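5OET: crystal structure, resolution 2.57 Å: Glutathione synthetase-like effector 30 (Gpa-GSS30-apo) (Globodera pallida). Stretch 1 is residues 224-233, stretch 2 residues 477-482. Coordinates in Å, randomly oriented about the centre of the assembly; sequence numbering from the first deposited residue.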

# COMPACT_ATOMS: atom_id res chain seq x y z
N GLN A 224 -10.33 -12.89 1.01
CA GLN A 224 -10.82 -11.55 0.65
C GLN A 224 -11.67 -11.02 1.81
O GLN A 224 -12.88 -10.85 1.70
CB GLN A 224 -11.59 -11.57 -0.68
CG GLN A 224 -10.98 -12.39 -1.81
CD GLN A 224 -11.65 -13.75 -2.01
OE1 GLN A 224 -12.83 -13.82 -2.39
NE2 GLN A 224 -10.90 -14.84 -1.72
N THR A 225 -11.03 -10.76 2.95
CA THR A 225 -11.73 -10.34 4.16
C THR A 225 -12.08 -8.85 4.14
O THR A 225 -13.08 -8.45 4.75
CB THR A 225 -10.92 -10.72 5.42
OG1 THR A 225 -11.00 -12.13 5.61
CG2 THR A 225 -11.48 -10.09 6.67
N ASP A 226 -11.27 -8.03 3.47
CA ASP A 226 -11.67 -6.63 3.21
C ASP A 226 -12.98 -6.57 2.41
O ASP A 226 -13.89 -5.83 2.77
CB ASP A 226 -10.55 -5.77 2.56
CG ASP A 226 -9.96 -6.37 1.28
OD1 ASP A 226 -10.36 -7.49 0.84
OD2 ASP A 226 -9.05 -5.69 0.73
N THR A 227 -13.08 -7.40 1.37
CA THR A 227 -14.30 -7.56 0.59
C THR A 227 -15.47 -8.07 1.44
O THR A 227 -16.57 -7.57 1.31
CB THR A 227 -14.04 -8.53 -0.58
OG1 THR A 227 -13.08 -7.93 -1.45
CG2 THR A 227 -15.31 -8.87 -1.37
N MET A 228 -15.21 -9.07 2.28
CA MET A 228 -16.23 -9.66 3.14
C MET A 228 -16.95 -8.60 3.96
O MET A 228 -18.19 -8.58 4.03
CB MET A 228 -15.58 -10.64 4.11
CG MET A 228 -16.51 -11.19 5.19
SD MET A 228 -15.68 -11.67 6.71
CE MET A 228 -15.19 -10.11 7.41
N ALA A 229 -16.14 -7.76 4.62
CA ALA A 229 -16.65 -6.66 5.44
C ALA A 229 -17.46 -5.67 4.58
O ALA A 229 -18.57 -5.31 4.94
CB ALA A 229 -15.50 -5.95 6.15
N ALA A 230 -16.90 -5.29 3.44
CA ALA A 230 -17.58 -4.43 2.48
C ALA A 230 -18.93 -5.00 2.06
O ALA A 230 -19.93 -4.29 2.11
CB ALA A 230 -16.70 -4.19 1.27
N GLU A 231 -18.96 -6.27 1.66
CA GLU A 231 -20.20 -6.92 1.20
C GLU A 231 -21.28 -6.94 2.27
O GLU A 231 -22.46 -6.90 1.93
CB GLU A 231 -19.96 -8.35 0.72
CG GLU A 231 -19.19 -8.48 -0.60
CD GLU A 231 -18.70 -9.93 -0.88
OE1 GLU A 231 -18.52 -10.27 -2.08
OE2 GLU A 231 -18.49 -10.73 0.08
N THR A 232 -20.88 -7.01 3.53
CA THR A 232 -21.82 -7.06 4.65
C THR A 232 -22.35 -5.66 5.02
O THR A 232 -23.53 -5.50 5.36
CB THR A 232 -21.15 -7.72 5.88
OG1 THR A 232 -20.66 -9.01 5.52
CG2 THR A 232 -22.14 -7.88 7.02
N LEU A 233 -21.48 -4.64 4.96
CA LEU A 233 -21.90 -3.24 5.10
C LEU A 233 -22.87 -2.79 4.00
O LEU A 233 -23.86 -2.12 4.29
CB LEU A 233 -20.69 -2.29 5.12
CG LEU A 233 -19.87 -2.22 6.42
CD1 LEU A 233 -18.52 -1.57 6.15
CD2 LEU A 233 -20.62 -1.48 7.53
N ILE A 477 -10.58 -17.13 12.44
CA ILE A 477 -11.55 -17.25 11.36
C ILE A 477 -12.57 -16.13 11.44
O ILE A 477 -13.27 -16.00 12.45
CB ILE A 477 -12.29 -18.59 11.44
CG1 ILE A 477 -11.31 -19.77 11.37
CG2 ILE A 477 -13.33 -18.69 10.34
CD1 ILE A 477 -10.48 -19.85 10.10
N PHE A 478 -12.68 -15.34 10.37
CA PHE A 478 -13.70 -14.31 10.23
C PHE A 478 -15.02 -14.80 9.64
O PHE A 478 -15.01 -15.58 8.71
CB PHE A 478 -13.21 -13.20 9.30
CG PHE A 478 -12.06 -12.43 9.84
CD1 PHE A 478 -12.27 -11.32 10.65
CD2 PHE A 478 -10.76 -12.79 9.52
CE1 PHE A 478 -11.21 -10.58 11.14
CE2 PHE A 478 -9.68 -12.06 10.02
CZ PHE A 478 -9.91 -10.95 10.83
N GLY A 479 -16.13 -14.30 10.16
CA GLY A 479 -17.44 -14.44 9.52
C GLY A 479 -18.43 -13.37 9.97
O GLY A 479 -18.38 -12.92 11.12
N CYS A 480 -19.33 -12.96 9.08
CA CYS A 480 -20.36 -11.98 9.42
C CYS A 480 -21.76 -12.46 9.14
O CYS A 480 -22.00 -13.22 8.22
CB CYS A 480 -20.18 -10.65 8.69
SG CYS A 480 -18.58 -9.87 8.88
N LEU A 481 -22.68 -11.91 9.92
CA LEU A 481 -24.12 -12.09 9.81
C LEU A 481 -24.80 -10.76 9.53
O LEU A 481 -24.28 -9.69 9.88
CB LEU A 481 -24.69 -12.53 11.16
CG LEU A 481 -24.84 -13.97 11.52
CD1 LEU A 481 -25.69 -14.11 12.78
CD2 LEU A 481 -25.47 -14.65 10.34
N LEU A 482 -25.97 -10.84 8.92
CA LEU A 482 -26.97 -9.79 9.03
C LEU A 482 -28.27 -10.44 9.50
O LEU A 482 -28.83 -11.33 8.82
CB LEU A 482 -27.15 -9.11 7.70
CG LEU A 482 -27.54 -7.67 7.78
CD1 LEU A 482 -26.50 -6.85 8.53
CD2 LEU A 482 -27.75 -7.18 6.35

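A helix, residues 225-233, lies along a strand, residues 477-482, and the two run in nearly the same direction: their N-to-C axes differ by only 9° and approach to 9.1 Å. No hydrogen bond crosses between them. That is expected of a helix packed on a strand, because the helix spends its backbone polar groups on itself, as in Met 228 N to Gln 224 O (3.0 Å) and Leu 233 N to Ala 229 O (3.0 Å). What joins the stretches is side-chain packing, which buries 327 Å² summed over both sides.

The pattern of contacts follows from the two backbone repeats. On the helix, Thr 225, Met 228 and Thr 232 point toward the strand, spaced three and four residues apart and so roughly one turn from each other. On the strand the alternation is by twos: Phe 478, Cys 480 and Leu 482 point toward the helix, while Leu 481 points away. Because the axes are almost parallel, the residues meet in order, with Thr 225 nearest Phe 478 (7.5 Å from CA to CA) and Thr 232 nearest Cys 480 (7.0 Å from CA to CA).

Thr 232 has the most surface covered by the other stretch. Its OG1 donates a hydrogen bond to Met 228 O, one turn back in the helix, at 2.9 Å. Threonine suits this buried site because the hydroxyl can be satisfied by its own helix, leaving the residue free to pack against a largely apolar neighbour. The same OG1 lies 3.6 Å from CB of Cys 480, a van der Waals contact, and the methyl CG2 sits 4.0 Å from Leu 481 O, so the strand backbone also forms part of the surface it meets.

Met 228 occupies the middle of the helical face and reaches three consecutive strand residues. With chi1 and chi2 both t, its long, flexible side chain extends across the gap. SD packs 3.9 Å from CB of Phe 478 and 4.3 Å from CA of Gly 479; a CB here would point away from the helix, so Met 228 meets the strand backbone at this position. Beyond the sulfur, the methyl CE comes within 3.7 Å of SG of Cys 480. An unbranched thioether is well suited to such a position, being apolar, polarizable and able to follow an uneven surface.

Cys 480 is the strand's counterpart to both residues, small enough to fit close to the helix, with CB against Thr 232 and SG against Met 228. It is also bonded covalently to a group elsewhere in the structure.

At the beginning of the helix, Phe 478 offers Thr 225 a flat aromatic face. CG2 of Thr 225 stands 4.0 Å from the centroid of the Phe 478 ring and only 13° off its normal, a CH-pi contact in which a weakly polarized methyl meets the electron-rich pi cloud. The threonine hydroxyl is hydrogen-bonded to a residue flanking the stretches, so its polar group is also accounted for.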